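Local coordinates for prolyl-tRNA synthetase (Giardia lamblia ATCC 50803, PDB 3IAL), which charges tRNA(Pro) with L-proline at the expense of ATP, passing through an enzyme-bound prolyl-adenylate, at the interface of chains A and B. Coordinates in Å, arbitrary orientation; residue numbers count along the deposited sequence, not the author numbering. Chains: chain A/B, Prolyl-tRNA synthetase.

Contact 1: the interface of chains A and B. Residues chain A 49-52, 55; chain B 75-77, 134, 145.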
loop_
_atom_site.group_PDB
_atom_site.type_symbol
_atom_site.label_atom_id
_atom_site.label_comp_id
_atom_site.label_asym_id
_atom_site.label_seq_id
_atom_site.Cartn_x
_atom_site.Cartn_y
_atom_site.Cartn_z
ATOM N N VAL A 49 4.539 9.857 12.919
ATOM C CA VAL A 49 4.610 9.997 11.474
ATOM C C VAL A 49 5.716 9.089 10.954
ATOM O O VAL A 49 6.793 9.032 11.539
ATOM C CB VAL A 49 4.912 11.452 11.088
ATOM C CG1 VAL A 49 5.178 11.584 9.582
ATOM C CG2 VAL A 49 3.765 12.363 11.551
ATOM N N PHE A 50 5.433 8.366 9.875
ATOM C CA PHE A 50 6.464 7.657 9.118
ATOM C C PHE A 50 7.022 8.633 8.103
ATOM O O PHE A 50 6.324 8.998 7.163
ATOM C CB PHE A 50 5.869 6.475 8.356
ATOM C CG PHE A 50 5.979 5.169 9.057
ATOM C CD1 PHE A 50 7.211 4.553 9.204
ATOM C CD2 PHE A 50 4.845 4.522 9.521
ATOM C CE1 PHE A 50 7.323 3.327 9.839
ATOM C CE2 PHE A 50 4.945 3.291 10.164
ATOM C CZ PHE A 50 6.188 2.694 10.322
ATOM N N ARG A 51 8.260 9.076 8.296
ATOM C CA ARG A 51 8.904 9.981 7.334
ATOM C C ARG A 51 9.418 9.163 6.127
ATOM O O ARG A 51 9.476 7.931 6.199
ATOM C CB ARG A 51 10.023 10.762 8.027
ATOM C CG ARG A 51 9.513 11.690 9.114
ATOM C CD ARG A 51 10.628 12.515 9.730
ATOM N NE ARG A 51 11.021 13.615 8.860
ATOM C CZ ARG A 51 11.835 14.607 9.208
ATOM N NH1 ARG A 51 12.369 14.662 10.429
ATOM N NH2 ARG A 51 12.116 15.553 8.324
ATOM N N PRO A 52 9.766 9.832 5.010
ATOM C CA PRO A 52 10.081 9.100 3.772
ATOM C C PRO A 52 11.095 7.951 3.910
ATOM O O PRO A 52 10.873 6.859 3.378
ATOM C CB PRO A 52 10.649 10.184 2.858
ATOM C CG PRO A 52 9.970 11.437 3.302
ATOM C CD PRO A 52 9.792 11.294 4.801
ATOM N N PHE A 55 9.447 5.163 5.955
ATOM C CA PHE A 55 8.296 4.566 5.282
ATOM C C PHE A 55 8.693 3.678 4.125
ATOM O O PHE A 55 8.010 2.692 3.845
ATOM C CB PHE A 55 7.294 5.599 4.769
ATOM C CG PHE A 55 6.050 4.973 4.219
ATOM C CD1 PHE A 55 5.085 4.461 5.075
ATOM C CD2 PHE A 55 5.867 4.828 2.856
ATOM C CE1 PHE A 55 3.944 3.860 4.576
ATOM C CE2 PHE A 55 4.722 4.216 2.363
ATOM C CZ PHE A 55 3.766 3.740 3.223
ATOM N N SER B 75 7.999 11.994 -2.342
ATOM C CA SER B 75 8.334 10.809 -1.541
ATOM C C SER B 75 7.131 10.322 -0.749
ATOM O O SER B 75 6.367 11.116 -0.198
ATOM C CB SER B 75 9.484 11.107 -0.580
ATOM O OG SER B 75 10.695 11.305 -1.271
ATOM N N GLN B 76 6.966 9.013 -0.688
ATOM C CA GLN B 76 5.831 8.449 0.003
ATOM C C GLN B 76 6.082 8.471 1.503
ATOM O O GLN B 76 7.198 8.225 1.958
ATOM C CB GLN B 76 5.526 7.023 -0.461
ATOM C CG GLN B 76 4.101 6.599 -0.040
ATOM C CD GLN B 76 3.613 5.331 -0.717
ATOM O OE1 GLN B 76 4.288 4.778 -1.571
ATOM N NE2 GLN B 76 2.436 4.865 -0.326
ATOM N N ILE B 77 5.035 8.793 2.254
ATOM C CA ILE B 77 5.074 8.800 3.697
ATOM C C ILE B 77 3.752 8.268 4.223
ATOM O O ILE B 77 2.858 7.928 3.440
ATOM C CB ILE B 77 5.287 10.238 4.240
ATOM C CG1 ILE B 77 4.098 11.144 3.899
ATOM C CG2 ILE B 77 6.579 10.831 3.692
ATOM C CD1 ILE B 77 4.207 12.516 4.524
ATOM N N TRP B 134 9.607 20.728 9.898
ATOM C CA TRP B 134 10.575 20.238 8.906
ATOM C C TRP B 134 11.197 21.337 8.032
ATOM O O TRP B 134 12.276 21.148 7.466
ATOM C CB TRP B 134 9.928 19.189 8.004
ATOM C CG TRP B 134 9.373 17.993 8.733
ATOM C CD1 TRP B 134 9.726 17.546 9.976
ATOM C CD2 TRP B 134 8.390 17.075 8.243
ATOM N NE1 TRP B 134 9.016 16.415 10.292
ATOM C CE2 TRP B 134 8.189 16.103 9.246
ATOM C CE3 TRP B 134 7.663 16.974 7.049
ATOM C CZ2 TRP B 134 7.294 15.049 9.092
ATOM C CZ3 TRP B 134 6.769 15.929 6.900
ATOM C CH2 TRP B 134 6.589 14.982 7.916
ATOM N N ILE B 145 5.785 15.371 -0.583
ATOM C CA ILE B 145 5.384 14.081 -0.061
ATOM C C ILE B 145 4.013 13.659 -0.574
ATOM O O ILE B 145 3.310 14.434 -1.197
ATOM C CB ILE B 145 5.446 14.049 1.490
ATOM C CG1 ILE B 145 4.612 15.167 2.130
ATOM C CG2 ILE B 145 6.915 14.167 1.969
ATOM C CD1 ILE B 145 3.133 14.932 2.159
HETATM O O HOH W 1 9.271 6.857 1.223
#

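Contact 2: the interface of chains A and B. Residues chain A 39, 41-42, 49, 51; chain B 79, 130, 133-134.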
loop_
_atom_site.group_PDB
_atom_site.type_symbol
_atom_site.label_atom_id
_atom_site.label_comp_id
_atom_site.label_asym_id
_atom_site.label_seq_id
_atom_site.Cartn_x
_atom_site.Cartn_y
_atom_site.Cartn_z
ATOM N N ASP A 39 8.666 10.545 13.095
ATOM C CA ASP A 39 8.614 11.803 13.836
ATOM C C ASP A 39 7.663 11.681 15.030
ATOM O O ASP A 39 6.450 11.576 14.857
ATOM C CB ASP A 39 8.215 12.956 12.916
ATOM C CG ASP A 39 8.707 14.290 13.419
ATOM O OD1 ASP A 39 8.617 14.504 14.639
ATOM O OD2 ASP A 39 9.195 15.117 12.608
ATOM N N ARG A 41 7.081 13.963 17.195
ATOM C CA ARG A 41 6.566 15.280 17.570
ATOM C C ARG A 41 5.130 15.514 17.126
ATOM O O ARG A 41 4.578 16.583 17.362
ATOM C CB ARG A 41 7.490 16.385 17.031
ATOM C CG ARG A 41 8.959 16.256 17.515
ATOM C CD ARG A 41 9.881 17.285 16.865
ATOM N NE ARG A 41 10.027 17.055 15.427
ATOM C CZ ARG A 41 10.775 17.791 14.604
ATOM N NH1 ARG A 41 11.462 18.827 15.052
ATOM N NH2 ARG A 41 10.832 17.490 13.317
ATOM N N TYR A 42 4.526 14.529 16.467
ATOM C CA TYR A 42 3.094 14.557 16.197
ATOM C C TYR A 42 2.415 14.437 17.562
ATOM O O TYR A 42 2.645 13.450 18.257
ATOM C CB TYR A 42 2.698 13.402 15.280
ATOM C CG TYR A 42 1.316 13.546 14.696
ATOM C CD1 TYR A 42 1.086 14.380 13.605
ATOM C CD2 TYR A 42 0.236 12.850 15.231
ATOM C CE1 TYR A 42 -0.189 14.518 13.059
ATOM C CE2 TYR A 42 -1.043 12.980 14.693
ATOM C CZ TYR A 42 -1.246 13.816 13.607
ATOM O OH TYR A 42 -2.504 13.950 13.077
ATOM N N VAL A 49 4.539 9.857 12.919
ATOM C CA VAL A 49 4.610 9.997 11.474
ATOM C C VAL A 49 5.716 9.089 10.954
ATOM O O VAL A 49 6.793 9.032 11.539
ATOM C CB VAL A 49 4.912 11.452 11.088
ATOM C CG1 VAL A 49 5.178 11.584 9.582
ATOM C CG2 VAL A 49 3.765 12.363 11.551
ATOM N N ARG A 51 8.260 9.076 8.296
ATOM C CA ARG A 51 8.904 9.981 7.334
ATOM C C ARG A 51 9.418 9.163 6.127
ATOM O O ARG A 51 9.476 7.931 6.199
ATOM C CB ARG A 51 10.023 10.762 8.027
ATOM C CG ARG A 51 9.513 11.690 9.114
ATOM C CD ARG A 51 10.628 12.515 9.730
ATOM N NE ARG A 51 11.021 13.615 8.860
ATOM C CZ ARG A 51 11.835 14.607 9.208
ATOM N NH1 ARG A 51 12.369 14.662 10.429
ATOM N NH2 ARG A 51 12.116 15.553 8.324
ATOM N N PHE B 79 1.052 9.422 7.563
ATOM C CA PHE B 79 0.637 10.126 8.759
ATOM C C PHE B 79 -0.385 9.276 9.506
ATOM O O PHE B 79 -1.019 8.413 8.900
ATOM C CB PHE B 79 0.006 11.483 8.402
ATOM C CG PHE B 79 0.974 12.631 8.426
ATOM C CD1 PHE B 79 1.986 12.724 7.488
ATOM C CD2 PHE B 79 0.877 13.612 9.401
ATOM C CE1 PHE B 79 2.890 13.779 7.516
ATOM C CE2 PHE B 79 1.764 14.666 9.430
ATOM C CZ PHE B 79 2.779 14.749 8.486
ATOM N N MET B 130 3.279 19.644 10.711
ATOM C CA MET B 130 4.608 19.020 10.650
ATOM C C MET B 130 5.567 19.740 9.698
ATOM O O MET B 130 6.749 19.837 9.995
ATOM C CB MET B 130 4.515 17.531 10.314
ATOM C CG MET B 130 3.721 16.725 11.353
ATOM S SD MET B 130 4.334 16.838 13.063
ATOM C CE MET B 130 5.977 16.130 12.845
ATOM N N LYS B 133 7.715 22.256 11.348
ATOM C CA LYS B 133 8.911 21.742 12.011
ATOM C C LYS B 133 10.000 21.335 11.013
ATOM O O LYS B 133 11.181 21.585 11.246
ATOM C CB LYS B 133 8.540 20.554 12.903
ATOM C CG LYS B 133 7.450 20.874 13.932
ATOM C CD LYS B 133 7.104 19.656 14.778
ATOM C CE LYS B 133 5.992 19.963 15.773
ATOM N NZ LYS B 133 4.741 20.331 15.058
ATOM N N TRP B 134 9.607 20.728 9.898
ATOM C CA TRP B 134 10.575 20.238 8.906
ATOM C C TRP B 134 11.197 21.337 8.032
ATOM O O TRP B 134 12.276 21.148 7.466
ATOM C CB TRP B 134 9.928 19.189 8.004
ATOM C CG TRP B 134 9.373 17.993 8.733
ATOM C CD1 TRP B 134 9.726 17.546 9.976
ATOM C CD2 TRP B 134 8.390 17.075 8.243
ATOM N NE1 TRP B 134 9.016 16.415 10.292
ATOM C CE2 TRP B 134 8.189 16.103 9.246
ATOM C CE3 TRP B 134 7.663 16.974 7.049
ATOM C CZ2 TRP B 134 7.294 15.049 9.092
ATOM C CZ3 TRP B 134 6.769 15.929 6.900
ATOM C CH2 TRP B 134 6.589 14.982 7.916
#

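Contact 3: the interface of chains A and B. Residues chain A 80, 82-84, 87, 117, 126; chain B 42-44, 47.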
loop_
_atom_site.group_PDB
_atom_site.type_symbol
_atom_site.label_atom_id
_atom_site.label_comp_id
_atom_site.label_asym_id
_atom_site.label_seq_id
_atom_site.Cartn_x
_atom_site.Cartn_y
_atom_site.Cartn_z
ATOM N N PRO A 80 -13.301 -1.619 6.071
ATOM C CA PRO A 80 -13.405 -0.332 6.759
ATOM C C PRO A 80 -12.648 -0.309 8.089
ATOM O O PRO A 80 -12.517 -1.349 8.741
ATOM C CB PRO A 80 -14.907 -0.205 7.020
ATOM C CG PRO A 80 -15.534 -1.042 5.971
ATOM C CD PRO A 80 -14.626 -2.214 5.844
ATOM N N VAL A 82 -13.660 1.486 10.751
ATOM C CA VAL A 82 -14.642 1.558 11.832
ATOM C C VAL A 82 -15.440 0.253 11.976
ATOM O O VAL A 82 -15.894 -0.330 10.981
ATOM C CB VAL A 82 -15.593 2.769 11.643
ATOM C CG1 VAL A 82 -14.838 4.089 11.937
ATOM C CG2 VAL A 82 -16.222 2.780 10.233
ATOM N N ILE A 83 -15.575 -0.212 13.218
ATOM C CA ILE A 83 -16.335 -1.418 13.538
ATOM C C ILE A 83 -17.430 -1.041 14.536
ATOM O O ILE A 83 -17.128 -0.536 15.618
ATOM C CB ILE A 83 -15.447 -2.505 14.200
ATOM C CG1 ILE A 83 -14.221 -2.827 13.339
ATOM C CG2 ILE A 83 -16.254 -3.791 14.462
ATOM C CD1 ILE A 83 -13.283 -3.822 14.011
ATOM N N PRO A 84 -18.705 -1.300 14.187
ATOM C CA PRO A 84 -19.773 -0.959 15.125
ATOM C C PRO A 84 -19.626 -1.714 16.450
ATOM O O PRO A 84 -19.189 -2.869 16.464
ATOM C CB PRO A 84 -21.056 -1.383 14.387
ATOM C CG PRO A 84 -20.640 -2.371 13.382
ATOM C CD PRO A 84 -19.184 -2.138 13.071
ATOM N N PHE A 87 -20.889 -5.378 16.817
ATOM C CA PHE A 87 -19.995 -6.388 16.236
ATOM C C PHE A 87 -18.857 -6.757 17.187
ATOM O O PHE A 87 -18.523 -7.931 17.336
ATOM C CB PHE A 87 -19.412 -5.888 14.908
ATOM C CG PHE A 87 -20.251 -6.217 13.698
ATOM C CD1 PHE A 87 -21.622 -6.419 13.794
ATOM C CD2 PHE A 87 -19.655 -6.293 12.444
ATOM C CE1 PHE A 87 -22.381 -6.720 12.665
ATOM C CE2 PHE A 87 -20.412 -6.585 11.309
ATOM C CZ PHE A 87 -21.774 -6.809 11.426
ATOM N N LEU A 117 -18.883 3.773 17.089
ATOM C CA LEU A 117 -18.009 3.030 16.200
ATOM C C LEU A 117 -16.647 2.931 16.847
ATOM O O LEU A 117 -16.127 3.921 17.354
ATOM C CB LEU A 117 -17.885 3.747 14.856
ATOM C CG LEU A 117 -19.145 3.870 14.005
ATOM C CD1 LEU A 117 -18.850 4.798 12.822
ATOM C CD2 LEU A 117 -19.643 2.491 13.524
ATOM N N ALA A 126 -15.059 -7.799 12.423
ATOM C CA ALA A 126 -15.521 -7.205 11.166
ATOM C C ALA A 126 -15.483 -8.246 10.050
ATOM O O ALA A 126 -16.458 -8.440 9.321
ATOM C CB ALA A 126 -14.657 -6.017 10.793
ATOM N N TYR B 42 -21.783 -4.185 4.721
ATOM C CA TYR B 42 -21.138 -3.825 5.975
ATOM C C TYR B 42 -22.045 -2.816 6.682
ATOM O O TYR B 42 -22.411 -1.806 6.082
ATOM C CB TYR B 42 -19.774 -3.208 5.694
ATOM C CG TYR B 42 -18.877 -3.119 6.897
ATOM C CD1 TYR B 42 -18.204 -4.245 7.369
ATOM C CD2 TYR B 42 -18.692 -1.914 7.560
ATOM C CE1 TYR B 42 -17.374 -4.172 8.473
ATOM C CE2 TYR B 42 -17.860 -1.832 8.667
ATOM C CZ TYR B 42 -17.207 -2.964 9.115
ATOM O OH TYR B 42 -16.390 -2.890 10.206
ATOM N N PRO B 43 -22.414 -3.080 7.950
ATOM C CA PRO B 43 -23.414 -2.269 8.649
ATOM C C PRO B 43 -22.947 -0.885 9.145
ATOM O O PRO B 43 -23.373 -0.437 10.198
ATOM C CB PRO B 43 -23.802 -3.161 9.834
ATOM C CG PRO B 43 -22.561 -3.892 10.134
ATOM C CD PRO B 43 -21.941 -4.190 8.797
ATOM N N VAL B 44 -22.088 -0.214 8.390
ATOM C CA VAL B 44 -21.823 1.196 8.634
ATOM C C VAL B 44 -22.053 1.906 7.308
ATOM O O VAL B 44 -21.350 1.638 6.335
ATOM C CB VAL B 44 -20.396 1.431 9.174
ATOM C CG1 VAL B 44 -20.122 2.922 9.359
ATOM C CG2 VAL B 44 -20.215 0.693 10.499
ATOM N N CYS B 47 -19.555 2.823 4.306
ATOM C CA CYS B 47 -18.279 2.142 4.517
ATOM C C CYS B 47 -18.380 0.768 3.877
ATOM O O CYS B 47 -19.006 -0.140 4.434
ATOM C CB CYS B 47 -17.968 2.006 6.009
ATOM S SG CYS B 47 -17.778 3.567 6.851
HETATM O O HOH W 2 -13.515 -3.563 9.494
#

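Contact 4: the interface of chains A and B. Residues chain A 42, 44, 47, 103, 119, 167; chain B 80, 82, 84, 117.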
loop_
_atom_site.group_PDB
_atom_site.type_symbol
_atom_site.label_atom_id
_atom_site.label_comp_id
_atom_site.label_asym_id
_atom_site.label_seq_id
_atom_site.Cartn_x
_atom_site.Cartn_y
_atom_site.Cartn_z
ATOM N N TYR A 42 4.526 14.529 16.467
ATOM C CA TYR A 42 3.094 14.557 16.197
ATOM C C TYR A 42 2.415 14.437 17.562
ATOM O O TYR A 42 2.645 13.450 18.257
ATOM C CB TYR A 42 2.698 13.402 15.280
ATOM C CG TYR A 42 1.316 13.546 14.696
ATOM C CD1 TYR A 42 1.086 14.380 13.605
ATOM C CD2 TYR A 42 0.236 12.850 15.231
ATOM C CE1 TYR A 42 -0.189 14.518 13.059
ATOM C CE2 TYR A 42 -1.043 12.980 14.693
ATOM C CZ TYR A 42 -1.246 13.816 13.607
ATOM O OH TYR A 42 -2.504 13.950 13.077
ATOM N N VAL A 44 -0.097 13.453 19.254
ATOM C CA VAL A 44 -0.989 12.434 19.790
ATOM C C VAL A 44 -0.081 11.274 20.206
ATOM O O VAL A 44 0.712 10.775 19.398
ATOM C CB VAL A 44 -2.027 11.978 18.756
ATOM C CG1 VAL A 44 -2.991 10.963 19.375
ATOM C CG2 VAL A 44 -2.794 13.180 18.194
ATOM N N CYS A 47 1.174 7.900 18.321
ATOM C CA CYS A 47 0.790 8.034 16.917
ATOM C C CYS A 47 1.876 8.830 16.230
ATOM O O CYS A 47 1.907 10.053 16.327
ATOM C CB CYS A 47 -0.562 8.731 16.796
ATOM S SG CYS A 47 -1.916 7.753 17.462
ATOM N N PHE A 103 -10.463 2.957 20.819
ATOM C CA PHE A 103 -10.843 4.346 20.577
ATOM C C PHE A 103 -12.288 4.324 20.103
ATOM O O PHE A 103 -12.638 3.537 19.220
ATOM C CB PHE A 103 -9.984 4.991 19.501
ATOM C CG PHE A 103 -8.556 5.225 19.904
ATOM C CD1 PHE A 103 -8.159 6.449 20.406
ATOM C CD2 PHE A 103 -7.606 4.233 19.735
ATOM C CE1 PHE A 103 -6.829 6.680 20.755
ATOM C CE2 PHE A 103 -6.283 4.447 20.075
ATOM C CZ PHE A 103 -5.890 5.676 20.583
ATOM N N LEU A 119 -12.595 2.254 16.383
ATOM C CA LEU A 119 -11.458 2.095 15.493
ATOM C C LEU A 119 -10.881 0.690 15.713
ATOM O O LEU A 119 -10.630 0.275 16.849
ATOM C CB LEU A 119 -10.400 3.179 15.735
ATOM C CG LEU A 119 -10.888 4.635 15.606
ATOM C CD1 LEU A 119 -9.755 5.641 15.775
ATOM C CD2 LEU A 119 -11.573 4.852 14.282
ATOM N N GLU A 167 -1.344 3.823 17.179
ATOM C CA GLU A 167 -1.739 3.495 15.806
ATOM C C GLU A 167 -0.625 2.690 15.154
ATOM O O GLU A 167 0.492 3.170 14.999
ATOM C CB GLU A 167 -2.042 4.737 14.963
ATOM C CG GLU A 167 -2.487 4.364 13.538
ATOM C CD GLU A 167 -2.986 5.539 12.721
ATOM O OE1 GLU A 167 -3.045 6.668 13.255
ATOM O OE2 GLU A 167 -3.337 5.324 11.540
ATOM N N PRO B 80 -0.551 9.528 10.826
ATOM C CA PRO B 80 -1.643 8.957 11.608
ATOM C C PRO B 80 -3.016 9.353 11.082
ATOM O O PRO B 80 -3.162 10.383 10.424
ATOM C CB PRO B 80 -1.444 9.570 12.995
ATOM C CG PRO B 80 -0.018 9.906 13.060
ATOM C CD PRO B 80 0.349 10.327 11.676
ATOM N N VAL B 82 -5.584 9.986 13.024
ATOM C CA VAL B 82 -6.229 10.885 13.977
ATOM C C VAL B 82 -5.560 12.257 13.954
ATOM O O VAL B 82 -4.332 12.354 13.919
ATOM C CB VAL B 82 -6.220 10.292 15.403
ATOM C CG1 VAL B 82 -7.329 9.232 15.545
ATOM C CG2 VAL B 82 -4.839 9.696 15.759
ATOM N N PRO B 84 -5.554 15.932 16.046
ATOM C CA PRO B 84 -6.049 16.587 17.254
ATOM C C PRO B 84 -6.898 17.816 16.921
ATOM O O PRO B 84 -6.616 18.513 15.948
ATOM C CB PRO B 84 -4.768 16.974 18.003
ATOM C CG PRO B 84 -3.714 17.029 16.959
ATOM C CD PRO B 84 -4.098 16.071 15.890
ATOM N N LEU B 117 -10.041 13.799 19.090
ATOM C CA LEU B 117 -9.319 13.478 17.858
ATOM C C LEU B 117 -10.277 13.304 16.703
ATOM O O LEU B 117 -11.220 12.519 16.785
ATOM C CB LEU B 117 -8.516 12.188 18.025
ATOM C CG LEU B 117 -7.464 12.161 19.138
ATOM C CD1 LEU B 117 -6.826 10.792 19.177
ATOM C CD2 LEU B 117 -6.428 13.245 18.924
HETATM O O HOH W 3 -2.680 12.888 10.266
#

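Contact 1: the interface of chains A and B
A:Arg51 lays its guanidinium over the indole of B:Trp134, the two planes 6° apart, in a cation-pi stack. A:Arg51 NH2 lies 3.6 Å from the centroid of the five-membered ring of B:Trp134, and B:Trp134 NE1 sits 3.5 Å from A:Arg51 CZ, beneath the centre of the guanidinium. The arginine chain is bent at CG-CD (chi3 77°), which turns its flat end parallel to the ring, and the two side chains run past each other in opposite directions. Arginine suits the place because it combines a flat face for stacking with a charge that would favour the pi cloud.

Apolar groups make most of the other contacts. A:Pro52 and B:Ile77 lie alongside one another, and A:Pro52 CD packs tightly on the B:Ile77 CG2 methyl at 3.4 Å; the carbonyl of A:Phe50 faces B:Ile77 CB. Next to them, A:Pro52 CB meets B:Ser75 CB at 3.7 Å. The ring of A:Phe55 turns its CE2 corner to the aliphatic CG of B:Gln76, 3.4 Å away, while one face covers the backbone of B:Ile77.

Water provides the polar link: one molecule lies 2.7 Å from A:Pro52 O and 2.6 Å from B:Gln76 O, joining two carbonyls that could not bond each other.

Proline fits the first turn of a helix, where no backbone N-H is needed. The start of helix 52-71 of chain A, following strand 49-50, packs on strand 75-76 of chain B and B:Ile77 after it, and B:Trp134 ends helix 124-134 of that same chain.

Contact 2: the interface of chains A and B
With its CG anti to the backbone N (chi1 -155°), A:Asp39 swings its carboxylate to the indole N-H of B:Trp134, whose own CG stands anti to its carbonyl carbon. The contact belongs to the dimer interface of a class II aminoacyl-tRNA synthetase. B:Trp134 NE1 donates to A:Asp39 OD2 at 2.7 Å in an almost straight bond (177° at H). The acceptor lies in the plane of the indole and is met on its anti side, 22° out of the carboxylate plane.

The syn sides are used by A:Arg41 of the same subunit, which grips side-on: A:Arg41 NE reaches A:Asp39 OD1 at 3.0 Å and A:Arg41 NH2 reaches A:Asp39 OD2 at the same distance, both in the guanidinium plane. The backbone N of A:Arg41 also donates to OD1. Each oxygen accepts from more than one donor, which fixes the rotation of the carboxylate and should favour its charged form. Aspartate suits this place, being short and able to accept along both edges.

Beside this polar group, the B:Met130 methyl CE comes tip to tip with the carboxylate carbon CG of A:Asp39, 3.3 Å away. B:Lys133 lays its aliphatic chain over a face of the A:Arg41 guanidinium, B:Lys133 CB lying 3.9 Å from A:Arg41 CZ, and bends at its end; its ammonium NZ stays 6.2 Å from A:Arg41 NE, which may limit repulsion between like charges. Farther along, A:Val49 rests CG2 on the face of B:Phe79, 3.7 Å from CE2, and A:Tyr42 CE1 approaches the same ring at CD2.

Contact 3: the interface of chains A and B
B:Tyr42 reaches across to A:Pro80, the proline of motif 1 in this class II synthetase, whose segment builds the dimer interface. From CB, the side chain leaves with CG anti to the backbone N (chi1 -165°), which sends the ring into the other subunit. A:Pro80 CG lies over one face of the ring, towards its rim: it is 4.0 Å from CG of B:Tyr42 and draws in to 3.6 Å at CD2, with CE2 equally near. On the other edge, B:Tyr42 CE1 looks to the methyl CB of A:Ala126, 4.0 Å away. At the tip, the phenol OH of B:Tyr42 donates to A:Val82 O at 2.7 Å, meeting the carbonyl at a C=O...O angle of 138° and 21° from its plane. A water also joins B:Tyr42 OH, 3.0 Å away, to the carbonyl O of A:Pro80. Tyrosine suits the place, having a long, flat side chain that offers a face to proline and carries a hydroxyl as far as a strand carbonyl.

B:Pro43, B:Val44 and B:Cys47 pack around it. B:Pro43 CG points tip to tip at A:Phe87 CZ, 3.3 Å away. B:Val44 directs CG2 at A:Leu117 CD2, 3.6 Å off; its beta-branched shape lets CG1 face A:Val82. B:Cys47 SG lies against A:Val82 CG2, at 3.8 Å.

Contact 4: the interface of chains A and B
B:Pro80, extended at phi -60° and psi 156°, leads towards strand 82-84 and presents the carbonyl of B:Val82 to A:Tyr42, in the motif 1 segment at the dimer interface of this class II synthetase. The phenol OH of A:Tyr42 donates to B:Val82 O at 2.6 Å; this oxygen lies at the edge of the ring, in its plane. B:Pro80 instead lies over the tyrosine face, its CG 3.6 Å from A:Tyr42 CE2, and its carbonyl O shares a water with the phenol, 2.6 Å from that water. Proline offers C-H groups to the pi cloud, and a rigid ring that keeps its shape there.

Also against the proline, A:Glu167, from strand 167-177, has CG anti to its backbone N (chi1 -179°) and the chain extended beyond, which carries the carboxylate out to cross B:Pro80 at about a right angle. A:Glu167 OE1 comes 3.3 Å from B:Pro80 CB, where weakly polarised C-H groups may ease the placing of a charged oxygen against an apolar ring.

The rest is largely apolar packing, led by A:Val44 and B:Leu117. A:Val44 crosses B:Leu117 with both methyls: A:Val44 CG2 meets B:Leu117 CD2 at 3.7 Å, and CG1 meets CD1 at 3.8 Å. Its CG2 also touches B:Pro84 CD at 3.9 Å. The sulfur of A:Cys47 is small enough to slip beside B:Val82, SG lying 3.9 Å from B:Val82 CG2. A:Leu119 and A:Phe103 border B:Val82 and B:Leu117 more loosely.

Contacts 1 and 2 are neighbours, their C-alpha centres about 8 Å apart, and share A:Val49, A:Arg51 and B:Trp134, so they form one continuous patch. Contact 4 lies about 13 Å from contact 2, which it meets through A:Tyr42, and about 17 Å from contact 1. Contact 3, about 19 Å from contact 4 and 29 Å from the other two, is largely the twin of contact 4 with the chains exchanged: residues 42, 44 and 47 of one subunit face 80, 82, 84 and 117 of the other. Each subunit thus gives and receives the same tyrosine, as befits the two-fold dimer typical of class II synthetases.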